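Local coordinates for protein sulfate adenylyltransferase (Allochromatium vinosum, PDB 4DNX) that catalyses the transfer of the adenylyl group of ATP to sulfate, forming adenosine 5'-phosphosulfate and diphosphate, at residues Y136-P144 with A299-P307. Numbering follows the deposited sequence. Where two conformers were deposited one is given.
Sequences YGTSDPKHP and AGVGDYYGP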
loop_
_atom_site.group_PDB
_atom_site.type_symbol
_atom_site.label_atom_id
_atom_site.label_comp_id
_atom_site.label_asym_id
_atom_site.label_seq_id
_atom_site.Cartn_x
_atom_site.Cartn_y
_atom_site.Cartn_z
ATOM N N TYR A 136 23.055 -22.527 -5.815
ATOM C CA TYR A 136 22.622 -22.510 -7.225
ATOM C C TYR A 136 22.667 -23.872 -7.918
ATOM O O TYR A 136 22.176 -24.011 -9.044
ATOM C CB TYR A 136 23.433 -21.453 -8.017
ATOM C CG TYR A 136 23.270 -20.058 -7.432
ATOM C CD1 TYR A 136 22.172 -19.246 -7.755
ATOM C CD2 TYR A 136 24.203 -19.566 -6.521
ATOM C CE1 TYR A 136 22.005 -17.958 -7.181
ATOM C CE2 TYR A 136 24.058 -18.272 -5.957
ATOM C CZ TYR A 136 22.982 -17.478 -6.291
ATOM O OH TYR A 136 22.830 -16.224 -5.724
ATOM N N GLY A 137 23.269 -24.862 -7.254
ATOM C CA GLY A 137 23.380 -26.220 -7.792
ATOM C C GLY A 137 24.277 -26.368 -9.004
ATOM O O GLY A 137 24.158 -27.333 -9.763
ATOM N N THR A 138 25.189 -25.420 -9.185
ATOM C CA THR A 138 26.124 -25.465 -10.311
ATOM C C THR A 138 27.219 -24.451 -10.077
ATOM O O THR A 138 27.051 -23.514 -9.274
ATOM C CB THR A 138 25.436 -25.089 -11.646
ATOM O OG1 THR A 138 26.387 -25.241 -12.713
ATOM C CG2 THR A 138 24.947 -23.653 -11.629
ATOM N N SER A 139 28.316 -24.626 -10.818
ATOM C CA SER A 139 29.406 -23.670 -10.779
ATOM C C SER A 139 29.509 -22.910 -12.104
ATOM O O SER A 139 30.359 -22.026 -12.263
ATOM C CB SER A 139 30.715 -24.396 -10.450
ATOM O OG SER A 139 30.718 -24.776 -9.082
ATOM N N ASP A 140 28.625 -23.250 -13.042
ATOM C CA ASP A 140 28.636 -22.671 -14.383
ATOM C C ASP A 140 28.487 -21.149 -14.340
ATOM O O ASP A 140 27.479 -20.660 -13.853
ATOM C CB ASP A 140 27.500 -23.285 -15.201
ATOM C CG ASP A 140 27.550 -22.914 -16.662
ATOM O OD1 ASP A 140 28.360 -22.055 -17.077
ATOM O OD2 ASP A 140 26.756 -23.512 -17.409
ATOM N N PRO A 141 29.489 -20.402 -14.812
ATOM C CA PRO A 141 29.338 -18.943 -14.929
ATOM C C PRO A 141 28.262 -18.470 -15.922
ATOM O O PRO A 141 27.927 -17.285 -15.921
ATOM C CB PRO A 141 30.720 -18.471 -15.406
ATOM C CG PRO A 141 31.546 -19.705 -15.633
ATOM C CD PRO A 141 30.651 -20.892 -15.584
ATOM N N LYS A 142 27.722 -19.362 -16.749
ATOM C CA LYS A 142 26.548 -19.053 -17.592
ATOM C C LYS A 142 25.249 -18.891 -16.758
ATOM O O LYS A 142 24.226 -18.432 -17.265
ATOM C CB LYS A 142 26.327 -20.131 -18.683
ATOM C CG LYS A 142 27.376 -20.155 -19.856
ATOM C CD LYS A 142 27.235 -21.424 -20.750
ATOM C CE LYS A 142 27.984 -22.621 -20.132
ATOM N NZ LYS A 142 27.897 -23.929 -20.861
ATOM N N HIS A 143 25.273 -19.292 -15.499
ATOM C CA HIS A 143 24.062 -19.229 -14.702
ATOM C C HIS A 143 23.956 -17.777 -14.200
ATOM O O HIS A 143 24.905 -17.248 -13.595
ATOM C CB HIS A 143 24.153 -20.244 -13.575
ATOM C CG HIS A 143 22.933 -20.315 -12.715
ATOM N ND1 HIS A 143 22.471 -19.243 -11.978
ATOM C CD2 HIS A 143 22.107 -21.348 -12.448
ATOM C CE1 HIS A 143 21.392 -19.610 -11.303
ATOM N NE2 HIS A 143 21.172 -20.896 -11.550
ATOM N N PRO A 144 22.850 -17.104 -14.493
ATOM C CA PRO A 144 22.807 -15.677 -14.175
ATOM C C PRO A 144 22.831 -15.385 -12.673
ATOM O O PRO A 144 23.311 -14.338 -12.263
ATOM C CB PRO A 144 21.492 -15.193 -14.819
ATOM C CG PRO A 144 20.620 -16.435 -14.865
ATOM C CD PRO A 144 21.566 -17.588 -15.066
ATOM N N ALA A 299 11.049 -21.519 -10.772
ATOM C CA ALA A 299 12.211 -20.630 -10.510
ATOM C C ALA A 299 13.494 -21.058 -11.245
ATOM O O ALA A 299 14.607 -20.654 -10.860
ATOM C CB ALA A 299 12.469 -20.525 -8.998
ATOM N N GLY A 300 13.337 -21.838 -12.300
ATOM C CA GLY A 300 14.477 -22.419 -13.033
ATOM C C GLY A 300 15.069 -21.506 -14.089
ATOM O O GLY A 300 14.557 -20.405 -14.353
ATOM N N VAL A 301 16.192 -21.954 -14.629
ATOM C CA VAL A 301 16.879 -21.319 -15.769
ATOM C C VAL A 301 17.652 -22.420 -16.470
ATOM O O VAL A 301 18.049 -23.404 -15.828
ATOM C CB VAL A 301 17.807 -20.148 -15.289
ATOM C CG1 VAL A 301 18.935 -20.634 -14.414
ATOM C CG2 VAL A 301 18.309 -19.309 -16.451
ATOM N N GLY A 302 17.842 -22.281 -17.786
ATOM C CA GLY A 302 18.689 -23.201 -18.556
ATOM C C GLY A 302 18.286 -24.650 -18.349
ATOM O O GLY A 302 17.090 -24.965 -18.275
ATOM N N ASP A 303 19.277 -25.519 -18.175
ATOM C CA ASP A 303 19.025 -26.947 -18.026
ATOM C C ASP A 303 19.538 -27.529 -16.705
ATOM O O ASP A 303 19.760 -28.723 -16.598
ATOM C CB ASP A 303 19.622 -27.706 -19.235
ATOM C CG ASP A 303 18.594 -28.547 -19.950
ATOM O OD1 ASP A 303 17.417 -28.104 -20.063
ATOM O OD2 ASP A 303 18.959 -29.663 -20.396
ATOM N N TYR A 304 19.720 -26.685 -15.692
ATOM C CA TYR A 304 20.388 -27.111 -14.464
ATOM C C TYR A 304 19.554 -27.995 -13.554
ATOM O O TYR A 304 20.120 -28.781 -12.810
ATOM C CB TYR A 304 20.876 -25.907 -13.646
ATOM C CG TYR A 304 21.747 -24.997 -14.439
ATOM C CD1 TYR A 304 23.089 -25.328 -14.695
ATOM C CD2 TYR A 304 21.237 -23.820 -14.973
ATOM C CE1 TYR A 304 23.883 -24.496 -15.444
ATOM C CE2 TYR A 304 22.037 -22.968 -15.740
ATOM C CZ TYR A 304 23.352 -23.309 -15.952
ATOM O OH TYR A 304 24.159 -22.479 -16.697
ATOM N N TYR A 305 18.228 -27.861 -13.603
ATOM C CA TYR A 305 17.349 -28.549 -12.669
ATOM C C TYR A 305 16.368 -29.509 -13.359
ATOM O O TYR A 305 15.959 -29.307 -14.504
ATOM C CB TYR A 305 16.581 -27.525 -11.807
ATOM C CG TYR A 305 17.450 -26.371 -11.347
ATOM C CD1 TYR A 305 18.566 -26.591 -10.520
ATOM C CD2 TYR A 305 17.196 -25.072 -11.778
ATOM C CE1 TYR A 305 19.395 -25.532 -10.103
ATOM C CE2 TYR A 305 18.026 -23.998 -11.357
ATOM C CZ TYR A 305 19.136 -24.259 -10.538
ATOM O OH TYR A 305 19.945 -23.230 -10.144
ATOM N N GLY A 306 16.040 -30.586 -12.668
ATOM C CA GLY A 306 15.005 -31.494 -13.175
ATOM C C GLY A 306 13.634 -30.815 -13.073
ATOM O O GLY A 306 13.431 -29.952 -12.215
ATOM N N PRO A 307 12.693 -31.206 -13.938
ATOM C CA PRO A 307 11.382 -30.512 -14.021
ATOM C C PRO A 307 10.590 -30.435 -12.701
ATOM O O PRO A 307 9.880 -29.446 -12.469
ATOM C CB PRO A 307 10.599 -31.342 -15.067
ATOM C CG PRO A 307 11.356 -32.597 -15.260
ATOM C CD PRO A 307 12.813 -32.291 -14.936
#
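Y305 OH sits between Y136 O and H143 NE2, a case of one tyrosine oxygen joining two loops by giving and taking at once. It donates to the carbonyl of Y136 (OH to O, 2.6 Å) from a position tilted out of the carbonyl plane. It also accepts from H143, whose NE2 lies 3.0 Å from Y305 OH; the N-H...O angle is 146°. The two side chains meet at about a right angle, and the hydroxyl sits at the edge of the imidazole, near its plane. Over one face of that ring V301 makes a CH-pi contact, CG1 standing 3.9 Å from the H143 centroid; CB of Y136 lies over the rim of the opposite face. V301 CG2, anti to the backbone N, reaches P144 and packs against CD of its ring (3.9 Å).

Y304 carries the largest share of the buried surface. Its ring lies oblique to the H143 imidazole, planes 48° apart, with H143 CD2 over one face, 3.6 Å from Y304 CD2. T138 CG2 lies over the same face, near CD1 and CE1, while the hydroxyl makes a weak hydrogen bond to D140 OD2 (2.9 Å). A leucine in place of Y304 would probably leave D140 without this partner and open a gap beside H143 and T138.

Behind this first shell, the 136-144 loop fixes its own groups. T138 OG1 accepts from D140 N in an ST turn, and D140 OD1 from K142 N in an Asx turn. H143, with CG anti to the backbone N (chi1 -178°), N-caps helix 144-149 by presenting ND1 to G145 and V146, which leaves NE2 for Y305.

The contact, flanked by Y271, whose O has a weak hydrogen bond with Y305 OH, thus ties the link between helices 125-136 and 144-149, in the PUA-like region, to the loop joining strand 291-294 of the Rossmann-like parallel sheet to helix 309-316.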